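Putative sugar ABC transporter, substrate-binding protein (PDB 4WZZ) binds L-rhamnose in the cleft between its two lobes and probably delivers the sugar to an ABC transporter for uptake. Local coordinates at residues Lys77-Ala82 with Ala306-Ile311; Asp121-Glu126 with Ala145-Ser150; Met168-Asp173 with Cys291-Leu296. All blocks are in the same frame, centred on the assembly; numbering follows the deposited sequence.

Contact 1. Residues Lys77-Ala82 with Ala306-Ile311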
loop_
_atom_site.group_PDB
_atom_site.type_symbol
_atom_site.label_atom_id
_atom_site.label_comp_id
_atom_site.label_asym_id
_atom_site.label_seq_id
_atom_site.Cartn_x
_atom_site.Cartn_y
_atom_site.Cartn_z
ATOM N N LYS A 77 7.733 9.901 10.594
ATOM C CA LYS A 77 7.997 10.970 11.545
ATOM C C LYS A 77 8.960 10.506 12.638
ATOM O O LYS A 77 9.875 11.232 13.026
ATOM C CB LYS A 77 6.696 11.472 12.159
ATOM C CG LYS A 77 6.882 12.463 13.318
ATOM C CD LYS A 77 5.535 12.850 13.870
ATOM C CE LYS A 77 5.655 13.756 15.090
ATOM N NZ LYS A 77 4.855 15.008 14.963
ATOM N N GLN A 78 8.767 9.284 13.117
ATOM C CA GLN A 78 9.578 8.788 14.218
ATOM C C GLN A 78 11.060 8.820 13.854
ATOM O O GLN A 78 11.899 9.310 14.627
ATOM C CB GLN A 78 9.127 7.383 14.595
ATOM C CG GLN A 78 9.656 6.921 15.925
ATOM C CD GLN A 78 11.019 6.295 15.797
ATOM O OE1 GLN A 78 11.976 6.679 16.484
ATOM N NE2 GLN A 78 11.121 5.315 14.912
ATOM N N VAL A 79 11.386 8.326 12.667
ATOM C CA VAL A 79 12.788 8.253 12.239
ATOM C C VAL A 79 13.356 9.632 11.909
ATOM O O VAL A 79 14.489 9.956 12.294
ATOM C CB VAL A 79 12.969 7.272 11.042
ATOM C CG1 VAL A 79 14.326 7.442 10.370
ATOM C CG2 VAL A 79 12.817 5.834 11.521
ATOM N N ILE A 80 12.565 10.459 11.233
ATOM C CA ILE A 80 13.010 11.799 10.899
ATOM C C ILE A 80 13.379 12.585 12.164
ATOM O O ILE A 80 14.461 13.197 12.255
ATOM C CB ILE A 80 11.909 12.541 10.134
ATOM C CG1 ILE A 80 11.705 11.919 8.750
ATOM C CG2 ILE A 80 12.255 14.008 10.022
ATOM C CD1 ILE A 80 12.936 11.906 7.892
ATOM N N GLU A 81 12.473 12.570 13.131
ATOM C CA GLU A 81 12.645 13.294 14.387
ATOM C C GLU A 81 13.768 12.710 15.246
ATOM O O GLU A 81 14.509 13.440 15.882
ATOM C CB GLU A 81 11.330 13.312 15.167
ATOM C CG GLU A 81 10.304 14.275 14.561
ATOM C CD GLU A 81 9.021 14.389 15.374
ATOM O OE1 GLU A 81 8.758 13.522 16.249
ATOM O OE2 GLU A 81 8.267 15.351 15.130
ATOM N N ALA A 82 13.872 11.392 15.282
ATOM C CA ALA A 82 14.912 10.742 16.076
ATOM C C ALA A 82 16.279 11.205 15.633
ATOM O O ALA A 82 17.215 11.265 16.431
ATOM C CB ALA A 82 14.808 9.237 15.951
ATOM N N ALA A 306 11.343 4.666 4.367
ATOM C CA ALA A 306 11.193 5.850 3.536
ATOM C C ALA A 306 11.874 7.051 4.176
ATOM O O ALA A 306 12.455 7.895 3.466
ATOM C CB ALA A 306 9.719 6.140 3.275
ATOM N N ALA A 307 11.826 7.132 5.508
ATOM C CA ALA A 307 12.519 8.207 6.213
ATOM C C ALA A 307 14.037 8.044 6.100
ATOM O O ALA A 307 14.742 9.013 5.823
ATOM C CB ALA A 307 12.085 8.272 7.688
ATOM N N TYR A 308 14.552 6.835 6.309
ATOM C CA TYR A 308 15.995 6.631 6.170
ATOM C C TYR A 308 16.460 6.997 4.763
ATOM O O TYR A 308 17.526 7.617 4.576
ATOM C CB TYR A 308 16.395 5.196 6.512
ATOM C CG TYR A 308 16.322 4.882 7.986
ATOM C CD1 TYR A 308 17.099 5.578 8.900
ATOM C CD2 TYR A 308 15.479 3.880 8.468
ATOM C CE1 TYR A 308 17.042 5.295 10.251
ATOM C CE2 TYR A 308 15.420 3.587 9.814
ATOM C CZ TYR A 308 16.206 4.295 10.703
ATOM O OH TYR A 308 16.155 4.025 12.051
ATOM N N ALA A 309 15.671 6.616 3.760
ATOM C CA ALA A 309 16.022 6.882 2.372
ATOM C C ALA A 309 15.928 8.375 2.069
ATOM O O ALA A 309 16.767 8.929 1.342
ATOM C CB ALA A 309 15.130 6.072 1.418
ATOM N N SER A 310 14.934 9.039 2.658
ATOM C CA SER A 310 14.793 10.478 2.509
ATOM C C SER A 310 16.022 11.206 3.069
ATOM O O SER A 310 16.563 12.115 2.446
ATOM C CB SER A 310 13.563 10.967 3.274
ATOM O OG SER A 310 12.384 10.419 2.714
ATOM N N ILE A 311 16.438 10.819 4.270
ATOM C CA ILE A 311 17.611 11.431 4.891
ATOM C C ILE A 311 18.833 11.174 4.031
ATOM O O ILE A 311 19.698 12.043 3.906
ATOM C CB ILE A 311 17.856 10.898 6.301
ATOM C CG1 ILE A 311 16.698 11.310 7.221
ATOM C CG2 ILE A 311 19.172 11.463 6.871
ATOM C CD1 ILE A 311 16.687 10.608 8.560
#
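Val79 of helix 67-82 sets its CG1 methyl over one face of the Tyr308 ring, with the two side chains crossing at about a right angle. The methyl lies 3.6 Å from the centroid of the ring and 17° off its normal, a CH-pi contact made slightly toward the rim, nearest CE1. Because CG1 points opposite the backbone N (chi1 166°), the second branch, CG2, is placed against the phenol end, near CZ and OH of Tyr308. The same CG1 meets Ala307 CB at 3.6 Å; the small alanine side chain is consistent with the close approach of the axes of 77-82 and 306-311, 8.6 Å at 40°. Both helices pack on the same side of the mixed sheet of the N-terminal lobe, in the alpha/beta layering of periplasmic binding proteins, with Ile80 and Ile311 both resting on Tyr57 of its strand 56-60. These two isoleucines lie alongside each other, pointing opposite ways, Ile80 CD1 reaching Ile311 CG1 at 3.9 Å. Ile80 CD1 also touches Ala307 CB, at 3.7 Å, so the Ala307 methyl takes both Val79 and Ile80. Tyr308 also packs edge-to-face with Tyr51.

Contact 2. Residues Asp121-Glu126 with Ala145-Ser150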
loop_
_atom_site.group_PDB
_atom_site.type_symbol
_atom_site.label_atom_id
_atom_site.label_comp_id
_atom_site.label_asym_id
_atom_site.label_seq_id
_atom_site.Cartn_x
_atom_site.Cartn_y
_atom_site.Cartn_z
ATOM N N ASP A 121 -2.337 9.215 -7.976
ATOM C CA ASP A 121 -2.385 9.103 -9.434
ATOM C C ASP A 121 -0.940 9.072 -9.894
ATOM O O ASP A 121 -0.079 9.766 -9.327
ATOM C CB ASP A 121 -3.126 10.290 -10.042
ATOM C CG ASP A 121 -3.331 10.161 -11.565
ATOM O OD1 ASP A 121 -2.360 10.350 -12.335
ATOM O OD2 ASP A 121 -4.476 9.896 -11.980
ATOM N N THR A 122 -0.665 8.265 -10.910
ATOM C CA THR A 122 0.701 7.994 -11.280
ATOM C C THR A 122 1.323 9.200 -11.991
ATOM O O THR A 122 2.525 9.458 -11.859
ATOM C CB THR A 122 0.757 6.765 -12.195
ATOM O OG1 THR A 122 -0.195 5.794 -11.722
ATOM C CG2 THR A 122 2.142 6.171 -12.188
ATOM N N ASP A 123 0.487 9.943 -12.713
ATOM C CA ASP A 123 0.964 10.989 -13.623
ATOM C C ASP A 123 0.530 12.428 -13.289
ATOM O O ASP A 123 1.222 13.393 -13.628
ATOM C CB ASP A 123 0.487 10.668 -15.036
ATOM C CG ASP A 123 1.133 9.411 -15.604
ATOM O OD1 ASP A 123 2.312 9.139 -15.308
ATOM O OD2 ASP A 123 0.451 8.689 -16.353
ATOM N N ALA A 124 -0.624 12.570 -12.655
ATOM C CA ALA A 124 -1.234 13.879 -12.427
ATOM C C ALA A 124 -0.419 14.761 -11.493
ATOM O O ALA A 124 -0.541 15.987 -11.527
ATOM C CB ALA A 124 -2.653 13.706 -11.892
ATOM N N LEU A 125 0.423 14.149 -10.670
ATOM C CA LEU A 125 1.214 14.911 -9.708
ATOM C C LEU A 125 2.502 15.465 -10.312
ATOM O O LEU A 125 3.248 16.182 -9.640
ATOM C CB LEU A 125 1.562 14.022 -8.514
ATOM C CG LEU A 125 0.408 13.244 -7.889
ATOM C CD1 LEU A 125 0.964 12.392 -6.769
ATOM C CD2 LEU A 125 -0.660 14.199 -7.373
ATOM N N GLU A 126 2.768 15.131 -11.575
ATOM C CA GLU A 126 4.084 15.376 -12.140
ATOM C C GLU A 126 4.402 16.877 -12.209
ATOM O O GLU A 126 5.518 17.281 -11.890
ATOM C CB GLU A 126 4.257 14.711 -13.514
ATOM C CG GLU A 126 5.609 15.055 -14.164
ATOM C CD GLU A 126 5.978 14.187 -15.358
ATOM O OE1 GLU A 126 5.256 13.216 -15.686
ATOM O OE2 GLU A 126 7.022 14.491 -15.968
ATOM N N ALA A 145 3.366 4.540 -6.099
ATOM C CA ALA A 145 4.409 5.261 -6.835
ATOM C C ALA A 145 3.878 6.418 -7.682
ATOM O O ALA A 145 2.864 6.288 -8.377
ATOM C CB ALA A 145 5.185 4.284 -7.726
ATOM N N THR A 146 4.598 7.540 -7.647
ATOM C CA THR A 146 4.490 8.529 -8.702
ATOM C C THR A 146 5.257 7.944 -9.870
ATOM O O THR A 146 6.002 6.979 -9.708
ATOM C CB THR A 146 5.197 9.842 -8.365
ATOM O OG1 THR A 146 6.584 9.570 -8.119
ATOM C CG2 THR A 146 4.578 10.482 -7.143
ATOM N N ASN A 147 5.117 8.536 -11.040
ATOM C CA ASN A 147 5.865 8.007 -12.173
ATOM C C ASN A 147 7.383 8.219 -12.022
ATOM O O ASN A 147 7.831 8.844 -11.072
ATOM C CB ASN A 147 5.308 8.523 -13.498
ATOM C CG ASN A 147 5.526 10.000 -13.722
ATOM O OD1 ASN A 147 6.511 10.590 -13.274
ATOM N ND2 ASN A 147 4.589 10.605 -14.431
ATOM N N ALA A 148 8.178 7.668 -12.939
ATOM C CA ALA A 148 9.640 7.685 -12.789
ATOM C C ALA A 148 10.244 9.082 -12.930
ATOM O O ALA A 148 11.317 9.356 -12.387
ATOM C CB ALA A 148 10.282 6.762 -13.799
ATOM N N ASN A 149 9.554 9.943 -13.667
ATOM C CA ASN A 149 10.002 11.317 -13.899
ATOM C C ASN A 149 9.675 12.253 -12.748
ATOM O O ASN A 149 10.107 13.413 -12.743
ATOM C CB ASN A 149 9.348 11.875 -15.158
ATOM C CG ASN A 149 9.947 11.304 -16.423
ATOM O OD1 ASN A 149 11.061 10.778 -16.411
ATOM N ND2 ASN A 149 9.209 11.402 -17.524
ATOM N N SER A 150 8.903 11.758 -11.788
ATOM C CA SER A 150 8.389 12.574 -10.700
ATOM C C SER A 150 9.066 12.277 -9.363
ATOM O O SER A 150 8.605 12.752 -8.326
ATOM C CB SER A 150 6.874 12.337 -10.568
ATOM O OG SER A 150 6.184 12.785 -11.728
HETATM O O HOH W 1 3.391 11.679 -10.921
HETATM O O HOH W 2 6.155 11.554 -17.423
#
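Asn147 gives both hydrogens of its side-chain amide to carboxylates, those of Asp123 in the loop and of Glu126, at the start of helix 126-134. ND2 donates to Asp123 OD1 at 2.8 Å in a nearly straight bond (177°), lying in the amide plane and meeting the oxygen on its anti side. The second bond, from Asn147 ND2 to Glu126 OE1, is 3.0 Å long and comes in from above the carboxylate plane, which stands 83° from the amide. The backbone N of Asn147 donates to Thr122 O at 2.9 Å.

With chi1 at 68°, CG of Asn147 sits between its own N and carbonyl carbon, and OD1 turns back to its own loop, where Ser150 OG donates to it at 2.7 Å. A water donates to both Thr122 O and Ser150 OG, and another donates to Glu126 OE1 while accepting from Asn149 ND2. Asp121 OD1 forms an Asx turn with Asp123 N and also accepts from Ala124 N. The hydroxyl of Thr122 pairs with Thr191. Next to the polar network, Leu125 CD1 meets Thr146 CG2.

The contact ties together the segments following parallel strands 114-117 and 138-142 of the N-terminal lobe, the Ala145 side chain about 10 Å from the bound rhamnose. Asparagine suits this place because a neutral amide offers two donors to two acids and an acceptor to the serine; its bonds probably ease the repulsion between Asp123 and Glu126.

Contact 3. Residues Met168-Asp173 with Cys291-Leu296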
loop_
_atom_site.group_PDB
_atom_site.type_symbol
_atom_site.label_atom_id
_atom_site.label_comp_id
_atom_site.label_asym_id
_atom_site.label_seq_id
_atom_site.Cartn_x
_atom_site.Cartn_y
_atom_site.Cartn_z
HETATM N N MSE A 168 -3.303 -14.306 -5.723
HETATM C CA MSE A 168 -3.892 -15.280 -6.650
HETATM C C MSE A 168 -3.916 -16.663 -6.017
HETATM O O MSE A 168 -4.899 -17.390 -6.149
HETATM C CB MSE A 168 -3.173 -15.329 -7.993
HETATM C CG MSE A 168 -3.476 -14.150 -8.910
HETATM SE SE MSE A 168 -5.416 -13.784 -9.140
HETATM C CE MSE A 168 -6.032 -15.600 -9.527
ATOM N N ASP A 169 -2.830 -17.038 -5.346
ATOM C CA ASP A 169 -2.775 -18.345 -4.691
ATOM C C ASP A 169 -3.800 -18.411 -3.569
ATOM O O ASP A 169 -4.426 -19.454 -3.376
ATOM C CB ASP A 169 -1.369 -18.654 -4.170
ATOM C CG ASP A 169 -0.383 -19.001 -5.294
ATOM O OD1 ASP A 169 -0.837 -19.411 -6.388
ATOM O OD2 ASP A 169 0.851 -18.860 -5.093
ATOM N N ALA A 170 -4.023 -17.297 -2.860
ATOM C CA ALA A 170 -5.060 -17.248 -1.849
ATOM C C ALA A 170 -6.429 -17.466 -2.442
ATOM O O ALA A 170 -7.226 -18.261 -1.936
ATOM C CB ALA A 170 -5.025 -15.919 -1.090
ATOM N N ILE A 171 -6.724 -16.780 -3.538
ATOM C CA ILE A 171 -8.028 -16.957 -4.180
ATOM C C ILE A 171 -8.222 -18.406 -4.625
ATOM O O ILE A 171 -9.278 -18.992 -4.413
ATOM C CB ILE A 171 -8.200 -15.987 -5.361
ATOM C CG1 ILE A 171 -8.264 -14.526 -4.862
ATOM C CG2 ILE A 171 -9.447 -16.320 -6.138
ATOM C CD1 ILE A 171 -7.694 -13.535 -5.868
ATOM N N LEU A 172 -7.186 -18.985 -5.218
ATOM C CA LEU A 172 -7.271 -20.343 -5.722
ATOM C C LEU A 172 -7.571 -21.317 -4.573
ATOM O O LEU A 172 -8.352 -22.246 -4.718
ATOM C CB LEU A 172 -5.970 -20.726 -6.431
ATOM C CG LEU A 172 -5.966 -22.134 -7.035
ATOM C CD1 LEU A 172 -6.983 -22.240 -8.164
ATOM C CD2 LEU A 172 -4.585 -22.498 -7.523
ATOM N N ASP A 173 -6.906 -21.104 -3.446
ATOM C CA ASP A 173 -7.072 -21.949 -2.270
ATOM C C ASP A 173 -8.454 -21.779 -1.667
ATOM O O ASP A 173 -9.214 -22.736 -1.506
ATOM C CB ASP A 173 -6.001 -21.576 -1.240
ATOM C CG ASP A 173 -6.133 -22.358 0.054
ATOM O OD1 ASP A 173 -6.543 -23.545 0.015
ATOM O OD2 ASP A 173 -5.801 -21.794 1.110
ATOM N N CYS A 291 -12.775 -14.357 6.365
ATOM C CA CYS A 291 -11.404 -14.263 5.887
ATOM C C CYS A 291 -10.491 -15.325 6.491
ATOM O O CYS A 291 -10.108 -15.251 7.649
ATOM C CB CYS A 291 -10.862 -12.876 6.233
ATOM S SG CYS A 291 -9.149 -12.570 5.709
ATOM N N PRO A 292 -10.122 -16.330 5.693
ATOM C CA PRO A 292 -9.263 -17.391 6.209
ATOM C C PRO A 292 -7.844 -16.909 6.427
ATOM O O PRO A 292 -7.165 -17.423 7.315
ATOM C CB PRO A 292 -9.298 -18.453 5.100
ATOM C CG PRO A 292 -10.406 -18.045 4.202
ATOM C CD PRO A 292 -10.569 -16.589 4.318
ATOM N N TYR A 293 -7.432 -15.922 5.636
ATOM C CA TYR A 293 -6.120 -15.304 5.759
ATOM C C TYR A 293 -5.998 -14.178 4.763
ATOM O O TYR A 293 -6.784 -14.068 3.804
ATOM C CB TYR A 293 -4.960 -16.297 5.596
ATOM C CG TYR A 293 -4.933 -17.097 4.300
ATOM C CD1 TYR A 293 -5.577 -18.321 4.205
ATOM C CD2 TYR A 293 -4.214 -16.651 3.193
ATOM C CE1 TYR A 293 -5.531 -19.074 3.045
ATOM C CE2 TYR A 293 -4.150 -17.421 2.016
ATOM C CZ TYR A 293 -4.819 -18.621 1.958
ATOM O OH TYR A 293 -4.796 -19.401 0.810
HETATM N N MSE A 294 -5.052 -13.296 5.052
HETATM C CA MSE A 294 -4.792 -12.147 4.179
HETATM C C MSE A 294 -3.320 -11.776 4.330
HETATM O O MSE A 294 -2.560 -12.491 4.995
HETATM C CB MSE A 294 -5.731 -10.998 4.529
HETATM C CG MSE A 294 -5.706 -10.587 5.969
HETATM SE SE MSE A 294 -4.306 -9.264 6.267
HETATM C CE MSE A 294 -4.751 -8.804 8.172
ATOM N N PHE A 295 -2.895 -10.695 3.682
ATOM C CA PHE A 295 -1.485 -10.324 3.676
ATOM C C PHE A 295 -1.295 -8.847 3.932
ATOM O O PHE A 295 -2.142 -8.023 3.608
ATOM C CB PHE A 295 -0.852 -10.647 2.310
ATOM C CG PHE A 295 -1.027 -12.073 1.899
ATOM C CD1 PHE A 295 -2.203 -12.487 1.305
ATOM C CD2 PHE A 295 -0.026 -13.005 2.121
ATOM C CE1 PHE A 295 -2.390 -13.801 0.957
ATOM C CE2 PHE A 295 -0.223 -14.326 1.748
ATOM C CZ PHE A 295 -1.395 -14.706 1.184
ATOM N N LEU A 296 -0.141 -8.503 4.482
ATOM C CA LEU A 296 0.289 -7.114 4.455
ATOM C C LEU A 296 1.796 -7.090 4.654
ATOM O O LEU A 296 2.505 -7.937 4.089
ATOM C CB LEU A 296 -0.486 -6.269 5.489
ATOM C CG LEU A 296 -0.571 -4.769 5.138
ATOM C CD1 LEU A 296 -1.577 -4.525 4.020
ATOM C CD2 LEU A 296 -0.908 -3.926 6.381
#
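Tyr293 and Asp173 supply the polar part of this contact. The phenol OH donates to Asp173 OD2 over 2.6 Å, using the anti lone pair of that oxygen. The carboxylate lies at the edge of the ring and nearly coplanar with it, the two planes being 28° apart, and OD2 also comes within 3.3 Å of Tyr293 CE1. Asp173 extends its carboxylate from the helix with CG opposite the backbone N (chi1 177°). A tyrosine fits here because its long, rigid ring carries a donor across to the acid, while its carbon surface can lie against the helix. Lys358 makes a cation-pi contact with the same ring.

The apolar part is centred on Ala170, whose methyl is small enough for two aromatic rings to approach it. Its CB is 3.6 Å from Tyr293 CE2, coming at the ring obliquely. Phe295 meets the same CB at the ring edge, in plane, with CE1 4.0 Å away. The two rings thus share the Ala170 methyl.

Phe295 reaches further along the helix to Ala166 and Leu167, and Tyr293 also touches Ile174. Strand 294-296 pairs antiparallel with strand 357-359, and a backbone hydrogen bond joins Phe295 to Gly272, at the end of strand 269-272, an outermost strand of the four-stranded parallel sheet. Helix 160-174 also packs, through Met168 (present as selenomethionine), Ile171 and Leu172, on Leu212 of strand 212-219, at the opposite edge of that sheet.

From the N terminus, helix 67-82 supplies the first half of contact 1, which closes only when the chain returns in helix 299-315, more than 220 residues later. Both other contacts form within that long loop. Contact 2 closes first, a short loop of 18 residues that joins the segments following strands 114-117 and 138-142 of the N-terminal lobe. Contact 3 opens afterwards on helix 160-174 and closes at strand 294-296, tying that helix to the strand, so contacts 2 and 3 stand in series and do not cross. Contact 3 belongs to the second lobe, about 30 Å from contact 2, centre to centre. Directly after strand 294-296 the chain passes back to the first lobe, into helix 299-315.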